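Local coordinates for pollen-specific leucine-rich repeat extensin-like protein 1 (Arabidopsis thaliana, PDB 6TME) that probably perceives RALF-type signalling peptides through its leucine-rich repeat domain and ties that signal to the cell wall of pollen tubes, at residues K56-D61 with A67-P72; V159-P164 with P181-D186; N301-P306 with Q323-G328; F335-T338 with N344-N347. One frame throughout, in Å; residues are numbered along the deposited sequence.

The four contacts follow one another along an elongated leucine-rich repeat solenoid. Interaction 1 lies near the N-terminal end and interactions 3 and 4 near the C-terminal end, on opposite sides of the chain's centre. Interaction 2 sits closest to the middle, and its chemistry is aliphatic. Interaction 1 is aromatic. Interaction 3 is a disulfide, buried at its sulfurs, with polar side chains toward the surface. Interaction 4 turns on a salt bridge. All four are partly buried. Interactions 3 and 4 touch, with centres about 13 Å apart: Pro327 and Cys325 of the former pack on Phe335 of the latter. Interactions 1, 3 and 4 also hold sulfate, probably from crystallisation.

Interaction 1 of 4, residues K56-D61 with A67-P72. With SO4 (sulfate ion), chain L.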
# COMPACT_ATOMS: atom_id res chain seq x y z
N LYS A 56 -6.00 26.59 -14.66
CA LYS A 56 -5.33 27.82 -14.22
C LYS A 56 -4.20 27.53 -13.24
O LYS A 56 -3.18 28.23 -13.24
CB LYS A 56 -6.32 28.79 -13.58
CG LYS A 56 -7.22 29.52 -14.56
CD LYS A 56 -8.02 30.58 -13.81
CE LYS A 56 -8.92 31.40 -14.74
NZ LYS A 56 -9.61 32.49 -13.97
N ALA A 57 -4.35 26.50 -12.40
CA ALA A 57 -3.31 26.12 -11.45
C ALA A 57 -2.22 25.24 -12.06
O ALA A 57 -1.31 24.86 -11.33
CB ALA A 57 -3.92 25.38 -10.25
N PHE A 58 -2.26 24.92 -13.35
CA PHE A 58 -1.20 24.11 -13.96
C PHE A 58 -0.01 25.01 -14.29
O PHE A 58 -0.05 25.75 -15.27
CB PHE A 58 -1.69 23.41 -15.22
CG PHE A 58 -2.70 22.33 -14.97
CD1 PHE A 58 -3.04 21.96 -13.67
CD2 PHE A 58 -3.28 21.66 -16.04
CE1 PHE A 58 -3.97 20.95 -13.43
CE2 PHE A 58 -4.22 20.65 -15.82
CZ PHE A 58 -4.57 20.30 -14.51
N TYR A 59 1.05 24.96 -13.47
CA TYR A 59 2.22 25.78 -13.78
C TYR A 59 3.04 25.16 -14.90
O TYR A 59 3.61 25.88 -15.73
CB TYR A 59 3.10 25.96 -12.54
N SER A 60 3.14 23.85 -14.93
CA SER A 60 3.93 23.21 -15.97
C SER A 60 3.27 21.90 -16.36
O SER A 60 2.95 21.07 -15.50
CB SER A 60 5.37 22.96 -15.50
OG SER A 60 5.91 21.85 -16.17
N ASP A 61 3.05 21.72 -17.65
CA ASP A 61 2.36 20.56 -18.20
C ASP A 61 3.23 20.04 -19.33
O ASP A 61 3.03 20.39 -20.50
CB ASP A 61 0.96 20.94 -18.69
CG ASP A 61 0.19 19.77 -19.26
OD1 ASP A 61 0.71 18.64 -19.24
OD2 ASP A 61 -0.94 20.01 -19.73
N ALA A 67 -3.91 20.72 -23.19
CA ALA A 67 -4.04 21.53 -24.40
C ALA A 67 -5.48 21.62 -24.89
O ALA A 67 -5.97 22.71 -25.20
CB ALA A 67 -3.13 20.96 -25.50
N ASN A 68 -6.18 20.48 -24.98
CA ASN A 68 -7.55 20.51 -25.49
C ASN A 68 -8.59 20.83 -24.42
O ASN A 68 -9.79 20.71 -24.69
CB ASN A 68 -7.91 19.18 -26.17
CG ASN A 68 -8.24 18.05 -25.18
OD1 ASN A 68 -7.84 18.08 -24.01
ND2 ASN A 68 -8.99 17.05 -25.64
N TRP A 69 -8.17 21.26 -23.21
CA TRP A 69 -9.14 21.64 -22.18
C TRP A 69 -9.68 23.05 -22.46
O TRP A 69 -9.36 24.03 -21.78
CB TRP A 69 -8.51 21.58 -20.79
CG TRP A 69 -8.20 20.24 -20.27
CD1 TRP A 69 -7.95 19.09 -20.99
CD2 TRP A 69 -8.09 19.88 -18.89
NE1 TRP A 69 -7.70 18.06 -20.14
CE2 TRP A 69 -7.76 18.50 -18.84
CE3 TRP A 69 -8.23 20.58 -17.68
CZ2 TRP A 69 -7.57 17.82 -17.63
CZ3 TRP A 69 -8.03 19.89 -16.48
CH2 TRP A 69 -7.71 18.53 -16.47
N VAL A 70 -10.53 23.13 -23.49
CA VAL A 70 -11.10 24.40 -23.95
C VAL A 70 -12.54 24.17 -24.38
O VAL A 70 -12.87 23.14 -24.98
CB VAL A 70 -10.29 25.01 -25.12
CG1 VAL A 70 -8.83 25.23 -24.72
CG2 VAL A 70 -10.34 24.12 -26.34
N GLY A 71 -13.40 25.14 -24.08
CA GLY A 71 -14.79 25.04 -24.45
C GLY A 71 -15.60 24.16 -23.52
O GLY A 71 -15.05 23.43 -22.69
N PRO A 72 -16.92 24.18 -23.67
CA PRO A 72 -17.81 23.53 -22.70
C PRO A 72 -18.01 22.03 -22.92
O PRO A 72 -18.75 21.41 -22.14
CB PRO A 72 -19.12 24.29 -22.90
CG PRO A 72 -19.11 24.58 -24.38
CD PRO A 72 -17.67 24.88 -24.73
S SO4 L . 6.57 23.41 -19.47
O1 SO4 L . 7.14 24.06 -20.65
O2 SO4 L . 7.19 23.97 -18.27
O3 SO4 L . 6.83 21.97 -19.55
O4 SO4 L . 5.13 23.65 -19.44
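Phe58 and Trp69 set out from the backbone in the same way, with CG anti to the carbonyl carbon (chi1 -69° and -70°). Both CB atoms point to the opposing segment, and the two side chains cross at about a right angle. The far rim of the phenyl ring meets the far rim of the indole. Phe58 CE2 lies 3.9 Å from Trp69 CZ3, and Phe58 CZ is 4.1 Å from Trp69 CH2. The ring planes are oblique, 56° apart. No hydrogen bond joins the two segments. A serine in place of Phe58 would remove the phenyl ring and is likely to leave this rim of the indole without its aromatic neighbour. Asn68 OD1 lies at the indole edge, in its plane. Trp69 is the centre of an inverse gamma turn. Outside the segments, Trp54 meets Phe58 edge-to-face, while Tyr77 stacks on Trp69. The Trp69 NE1 bonds to Lys78 O, which fixes the indole's polar edge. At the other end of 56-61, a sulfate is held weakly by Ser60 OG, 3.2 Å from sulfate O2, and by Asp61 N, 3.4 Å from O4. The aromatic pair packs two parts of one loop, between helix 43-56 and strand 80-85, against each other, within the N-terminal domain that caps leucine-rich repeat proteins.

Interaction 2 of 4, residues V159-P164 with P181-D186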
# COMPACT_ATOMS: atom_id res chain seq x y z
N VAL A 159 -9.76 14.15 4.54
CA VAL A 159 -10.94 14.21 3.68
C VAL A 159 -11.28 12.82 3.14
O VAL A 159 -12.45 12.51 2.88
CB VAL A 159 -10.72 15.22 2.53
CG1 VAL A 159 -9.59 14.76 1.61
CG2 VAL A 159 -12.02 15.42 1.73
N ALA A 160 -10.27 11.94 3.00
CA ALA A 160 -10.54 10.58 2.55
C ALA A 160 -11.46 9.83 3.50
O ALA A 160 -12.17 8.91 3.07
CB ALA A 160 -9.23 9.81 2.37
N LEU A 161 -11.48 10.21 4.79
CA LEU A 161 -12.33 9.51 5.75
C LEU A 161 -13.80 9.82 5.52
O LEU A 161 -14.67 9.10 6.04
CB LEU A 161 -11.94 9.89 7.17
CG LEU A 161 -10.50 9.53 7.58
CD1 LEU A 161 -10.10 10.23 8.87
CD2 LEU A 161 -10.33 8.02 7.70
N SER A 162 -14.12 10.86 4.76
CA SER A 162 -15.50 11.27 4.59
C SER A 162 -16.19 10.56 3.44
O SER A 162 -17.39 10.78 3.24
CB SER A 162 -15.56 12.79 4.36
OG SER A 162 -15.15 13.10 3.04
N TRP A 163 -15.50 9.70 2.69
CA TRP A 163 -16.08 9.11 1.49
C TRP A 163 -16.72 7.78 1.86
O TRP A 163 -16.00 6.85 2.24
CB TRP A 163 -15.02 8.91 0.43
CG TRP A 163 -14.49 10.20 -0.12
CD1 TRP A 163 -15.20 11.34 -0.35
CD2 TRP A 163 -13.13 10.50 -0.50
NE1 TRP A 163 -14.38 12.32 -0.86
CE2 TRP A 163 -13.11 11.83 -0.96
CE3 TRP A 163 -11.94 9.76 -0.51
CZ2 TRP A 163 -11.95 12.45 -1.43
CZ3 TRP A 163 -10.78 10.37 -0.96
CH2 TRP A 163 -10.80 11.71 -1.42
N PRO A 164 -18.05 7.63 1.75
CA PRO A 164 -18.70 6.38 2.19
C PRO A 164 -18.52 5.19 1.25
O PRO A 164 -18.88 4.07 1.62
CB PRO A 164 -20.18 6.77 2.28
CG PRO A 164 -20.33 7.92 1.25
CD PRO A 164 -19.01 8.67 1.33
N PRO A 181 -4.30 8.48 11.29
CA PRO A 181 -5.64 8.45 11.91
C PRO A 181 -6.11 7.02 12.11
O PRO A 181 -6.33 6.30 11.13
CB PRO A 181 -6.53 9.19 10.89
CG PRO A 181 -5.58 9.90 9.96
CD PRO A 181 -4.31 9.09 9.95
N PRO A 182 -6.25 6.58 13.36
CA PRO A 182 -6.66 5.17 13.57
C PRO A 182 -7.96 4.83 12.88
O PRO A 182 -8.14 3.70 12.42
CB PRO A 182 -6.78 5.06 15.11
CG PRO A 182 -5.97 6.22 15.67
CD PRO A 182 -6.07 7.32 14.62
N GLU A 183 -8.88 5.78 12.76
CA GLU A 183 -10.16 5.47 12.14
C GLU A 183 -10.03 5.04 10.68
O GLU A 183 -11.00 4.50 10.13
CB GLU A 183 -11.11 6.67 12.27
CG GLU A 183 -10.58 8.00 11.74
CD GLU A 183 -9.85 8.83 12.80
OE1 GLU A 183 -9.28 8.25 13.75
OE2 GLU A 183 -9.84 10.08 12.67
N ILE A 184 -8.86 5.23 10.04
CA ILE A 184 -8.69 4.81 8.64
C ILE A 184 -8.96 3.31 8.48
O ILE A 184 -9.46 2.88 7.44
CB ILE A 184 -7.29 5.18 8.11
CG1 ILE A 184 -7.21 4.98 6.60
CG2 ILE A 184 -6.24 4.25 8.68
CD1 ILE A 184 -8.05 5.95 5.80
N PHE A 185 -8.65 2.50 9.50
CA PHE A 185 -8.90 1.07 9.40
C PHE A 185 -10.35 0.69 9.68
O PHE A 185 -10.71 -0.48 9.51
CB PHE A 185 -7.92 0.30 10.32
CG PHE A 185 -6.49 0.46 9.88
CD1 PHE A 185 -6.07 -0.09 8.68
CD2 PHE A 185 -5.61 1.24 10.60
CE1 PHE A 185 -4.77 0.08 8.23
CE2 PHE A 185 -4.31 1.42 10.15
CZ PHE A 185 -3.89 0.84 8.96
N ASP A 186 -11.19 1.66 10.07
CA ASP A 186 -12.63 1.43 10.20
C ASP A 186 -13.36 1.52 8.85
O ASP A 186 -14.43 0.92 8.70
CB ASP A 186 -13.27 2.44 11.16
CG ASP A 186 -12.63 2.45 12.54
OD1 ASP A 186 -12.30 1.36 13.06
OD2 ASP A 186 -12.44 3.56 13.08
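The flat rings of Trp163 and Phe185 take no part in the touch between Leu161 and Ile184; each has an atom of its own segment over one face. One face of the Trp163 indole carries Val159 O over its centre, 3.9 Å above the plane, with Ala160 CA offset toward the rim. Phe145 also meets this indole. Its edge nitrogen NE1 bonds to Leu136 O. One face of the Phe185 ring carries Ile184 CG2, also toward the rim. Across the contact, Leu161 does the touching with both methyls. Its CD2 lies 3.6 Å from Ile184 CD1. Its CD1 is 3.7 Å from Glu183 CG and 4.2 Å from Pro181 CB. Leu161 crosses both Glu183 and Ile184 at about a right angle. The two segments are 3-10 turns flanking strands 168-170 and 175-178, a pattern common in plant-type leucine-rich repeats, where such turns line the convex side of the solenoid. Ala160 and Ile184 also pack on Leu169. An alanine here in place of Leu161 would take away both methyls and would probably open a gap beside Ile184 CD1 and the Glu183 chain. Beyond Glu183 CG the chain bends at chi2 (-91°), which brings the carboxylate round beside the leucine, OE2 3.8 Å from Leu161 CD1. In the first turn, Val159 O accepts two bonds, from Ser162 N and from Ser162 OG at 2.8 Å, the latter in the carbonyl plane.

Interaction 3 of 4, residues N301-P306 with Q323-G328. With SO4 (sulfate ion), chain K.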
# COMPACT_ATOMS: atom_id res chain seq x y z
N ASN A 301 9.14 -25.96 11.34
CA ASN A 301 7.79 -25.45 11.56
C ASN A 301 7.47 -24.37 10.54
O ASN A 301 6.35 -24.30 10.01
CB ASN A 301 7.69 -24.90 12.98
CG ASN A 301 6.36 -25.16 13.61
OD1 ASN A 301 5.60 -26.00 13.14
ND2 ASN A 301 6.07 -24.44 14.70
N ILE A 302 8.46 -23.54 10.24
CA ILE A 302 8.31 -22.40 9.36
C ILE A 302 8.85 -22.69 7.96
O ILE A 302 8.18 -22.42 6.96
CB ILE A 302 9.01 -21.18 10.00
CG1 ILE A 302 8.29 -20.80 11.29
CG2 ILE A 302 9.11 -20.03 9.04
CD1 ILE A 302 9.10 -19.95 12.24
N CYS A 303 10.03 -23.28 7.87
CA CYS A 303 10.70 -23.47 6.59
C CYS A 303 10.02 -24.50 5.71
O CYS A 303 10.32 -24.55 4.50
CB CYS A 303 12.16 -23.86 6.82
SG CYS A 303 13.11 -22.54 7.65
N LYS A 304 9.10 -25.32 6.24
CA LYS A 304 8.40 -26.28 5.41
C LYS A 304 6.94 -25.91 5.17
O LYS A 304 6.15 -26.75 4.74
CB LYS A 304 8.53 -27.68 6.01
CG LYS A 304 9.87 -28.27 5.59
CD LYS A 304 10.39 -29.43 6.43
CE LYS A 304 9.53 -30.66 6.35
NZ LYS A 304 10.36 -31.87 6.61
N LEU A 305 6.58 -24.64 5.40
CA LEU A 305 5.26 -24.16 5.03
C LEU A 305 5.03 -24.40 3.54
O LEU A 305 5.94 -24.22 2.73
CB LEU A 305 5.13 -22.68 5.38
CG LEU A 305 4.96 -22.33 6.87
CD1 LEU A 305 5.29 -20.87 7.15
CD2 LEU A 305 3.55 -22.64 7.36
N PRO A 306 3.82 -24.81 3.14
CA PRO A 306 3.64 -25.41 1.80
C PRO A 306 3.80 -24.44 0.64
O PRO A 306 4.27 -24.86 -0.43
CB PRO A 306 2.22 -25.96 1.87
CG PRO A 306 1.54 -25.10 2.90
CD PRO A 306 2.58 -24.83 3.94
N GLN A 323 17.76 -27.90 9.10
CA GLN A 323 18.43 -28.24 7.84
C GLN A 323 17.58 -27.84 6.64
O GLN A 323 18.12 -27.48 5.59
CB GLN A 323 18.75 -29.73 7.79
CG GLN A 323 19.51 -30.26 9.00
CD GLN A 323 19.92 -31.72 8.85
OE1 GLN A 323 19.73 -32.33 7.80
NE2 GLN A 323 20.48 -32.28 9.92
N SER A 324 16.27 -27.91 6.77
CA SER A 324 15.42 -27.50 5.66
C SER A 324 15.33 -25.99 5.51
O SER A 324 14.71 -25.53 4.55
CB SER A 324 14.03 -28.12 5.81
OG SER A 324 13.47 -27.77 7.06
N CYS A 325 15.94 -25.21 6.41
CA CYS A 325 16.05 -23.76 6.28
C CYS A 325 17.31 -23.32 5.58
O CYS A 325 17.54 -22.11 5.45
CB CYS A 325 16.03 -23.09 7.65
SG CYS A 325 14.65 -23.52 8.63
N VAL A 326 18.17 -24.24 5.17
CA VAL A 326 19.51 -23.87 4.74
C VAL A 326 19.45 -23.41 3.29
O VAL A 326 18.88 -24.11 2.44
CB VAL A 326 20.47 -25.05 4.92
CG1 VAL A 326 21.86 -24.72 4.35
CG2 VAL A 326 20.59 -25.38 6.39
N PRO A 327 19.99 -22.24 2.97
CA PRO A 327 20.03 -21.80 1.58
C PRO A 327 20.88 -22.75 0.75
O PRO A 327 21.79 -23.42 1.26
CB PRO A 327 20.64 -20.40 1.66
CG PRO A 327 20.54 -19.99 3.14
CD PRO A 327 20.62 -21.28 3.90
N GLY A 328 20.56 -22.83 -0.54
CA GLY A 328 21.15 -23.81 -1.44
C GLY A 328 20.68 -25.24 -1.25
O GLY A 328 21.13 -26.12 -1.99
S SO4 K . 14.33 -31.12 8.50
O1 SO4 K . 14.57 -31.58 7.13
O2 SO4 K . 15.03 -29.85 8.72
O3 SO4 K . 14.85 -32.12 9.44
O4 SO4 K . 12.90 -30.95 8.72
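Cys303 and Cys325 are joined by a disulfide, with SG to SG at 2.1 Å. Its chi3 of 108° is positive, so the bridge has right-handed twist. Cys303 SG lies 3.0 Å from Cys325 CB. Beside the bridge, Cys303 CB packs 3.8 Å from Ser324 O. The next layer is polar. Lys304 runs its chain past the serine, with CD 3.6 Å from Ser324 OG. A bend at chi3 (65°) then turns the Lys304 chain, and NZ ends 3.4 Å from sulfate O4, a weak bond. Ser324 holds the same sulfate more closely, through its N at 3.0 Å and its OG at 3.1 Å, both to O2. One oxygen thus takes two bonds from one residue. Farther out, Val298 and Phe311 pack on Cys303, and Phe335 of strand 334-336 covers it as well. Lys333 NZ bonds to Cys303 O and Leu305 O, fixing the chain as it leaves helix 300-303. The bridge ties this helix to the 3-10 turn after strand 317-321. As a covalent link, it limits how far these two pieces near the C-terminal end of the solenoid can move apart, consistent with a protein that works outside the cell.

Interaction 4 of 4, residues F335-T338 with N344-N347; sequences FDDT and NRPN. With SO4 (sulfate ion), chain Q; SO4 (sulfate ion), chain M.
Asp337 and Arg345 form the salt bridge of this contact. Arg345 grips the carboxylate side-on, one nitrogen to each oxygen. NH2 meets Asp337 OD1 at 2.9 Å, nearly straight (171°) and in the guanidinium plane. NE meets the syn lone pair of Asp337 OD2 at 2.7 Å, more bent (142°) and tilted from that plane. The two planes lie 37° apart. The Arg345 chain reaches the acid by bending at both chi2 and chi3. Glu321 brings a like charge close to Asp337 and has a long, weak ion pair with Arg345 NE. The bridge joins the residue just after strand 334-336, the last strand on its side of the solenoid, to the loop before helix 351-358. Cys341, between the two segments in sequence, is bridged to Cys354. Among the hydrogen bonds, Asp336 OD1 accepts from Thr338 N at 3.3 Å, an Asx turn that shapes the chain just after the strand. Asn347 N gives a straight bond to sulfate (chain M) O2, 2.6 Å long. The packing is lighter. Pro346 CD lies over the centre of one guanidinium face, 3.4 Å above it. Thr338 and Asn347 run side by side, with Thr338 CG2 4.1 Å from Asn347 CB.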
# COMPACT_ATOMS: atom_id res chain seq x y z
N PHE A 335 16.09 -19.42 0.37
CA PHE A 335 16.38 -18.97 1.72
C PHE A 335 17.57 -18.03 1.69
O PHE A 335 18.34 -17.99 0.73
CB PHE A 335 16.66 -20.15 2.66
CG PHE A 335 15.54 -21.13 2.74
CD1 PHE A 335 14.38 -20.81 3.46
CD2 PHE A 335 15.62 -22.37 2.11
CE1 PHE A 335 13.33 -21.72 3.55
CE2 PHE A 335 14.57 -23.28 2.20
CZ PHE A 335 13.41 -22.95 2.92
N ASP A 336 17.71 -17.24 2.75
CA ASP A 336 18.82 -16.31 2.87
C ASP A 336 19.12 -16.13 4.36
O ASP A 336 18.26 -15.66 5.11
CB ASP A 336 18.48 -15.00 2.18
CG ASP A 336 19.62 -14.00 2.19
OD1 ASP A 336 20.65 -14.25 2.84
OD2 ASP A 336 19.46 -12.93 1.55
N ASP A 337 20.33 -16.55 4.78
CA ASP A 337 20.70 -16.55 6.20
C ASP A 337 22.00 -15.80 6.47
O ASP A 337 22.61 -15.99 7.52
CB ASP A 337 20.78 -17.98 6.75
CG ASP A 337 21.94 -18.82 6.15
OD1 ASP A 337 22.70 -18.35 5.26
OD2 ASP A 337 22.07 -19.99 6.59
N THR A 338 22.42 -14.95 5.54
CA THR A 338 23.60 -14.12 5.68
C THR A 338 23.57 -13.28 6.96
O THR A 338 22.54 -12.72 7.33
CB THR A 338 23.69 -13.18 4.47
OG1 THR A 338 23.69 -13.96 3.27
CG2 THR A 338 24.90 -12.27 4.52
N ASN A 344 28.98 -23.02 10.99
CA ASN A 344 29.10 -23.82 9.77
C ASN A 344 28.20 -23.29 8.66
O ASN A 344 27.51 -24.04 7.97
CB ASN A 344 28.82 -25.29 10.04
CG ASN A 344 30.05 -26.03 10.49
OD1 ASN A 344 31.15 -25.46 10.50
ND2 ASN A 344 29.89 -27.30 10.83
N ARG A 345 28.21 -21.97 8.51
CA ARG A 345 27.54 -21.27 7.44
C ARG A 345 28.42 -20.09 7.06
O ARG A 345 29.16 -19.57 7.90
CB ARG A 345 26.14 -20.78 7.86
CG ARG A 345 25.12 -21.91 8.13
CD ARG A 345 24.64 -22.51 6.81
NE ARG A 345 24.24 -21.46 5.88
CZ ARG A 345 24.46 -21.49 4.56
NH1 ARG A 345 25.08 -22.53 4.00
NH2 ARG A 345 24.06 -20.49 3.81
N PRO A 346 28.39 -19.67 5.81
CA PRO A 346 29.23 -18.54 5.39
C PRO A 346 28.65 -17.20 5.85
O PRO A 346 27.49 -17.09 6.24
CB PRO A 346 29.24 -18.65 3.87
CG PRO A 346 27.96 -19.38 3.54
CD PRO A 346 27.70 -20.31 4.67
N ASN A 347 29.53 -16.19 5.84
CA ASN A 347 29.15 -14.78 5.99
C ASN A 347 28.31 -14.53 7.23
O ASN A 347 27.37 -13.73 7.21
CB ASN A 347 28.43 -14.29 4.74
CG ASN A 347 29.23 -14.54 3.47
OD1 ASN A 347 30.42 -14.24 3.41
ND2 ASN A 347 28.58 -15.09 2.45
S SO4 Q . 22.60 -11.17 0.77
O1 SO4 Q . 23.69 -10.20 0.91
O2 SO4 Q . 21.91 -10.95 -0.50
O3 SO4 Q . 23.12 -12.54 0.78
O4 SO4 Q . 21.64 -10.99 1.86
S SO4 M . 33.05 -16.77 6.46
O1 SO4 M . 34.35 -16.40 5.92
O2 SO4 M . 32.03 -16.53 5.44
O3 SO4 M . 32.76 -15.97 7.64
O4 SO4 M . 33.07 -18.19 6.82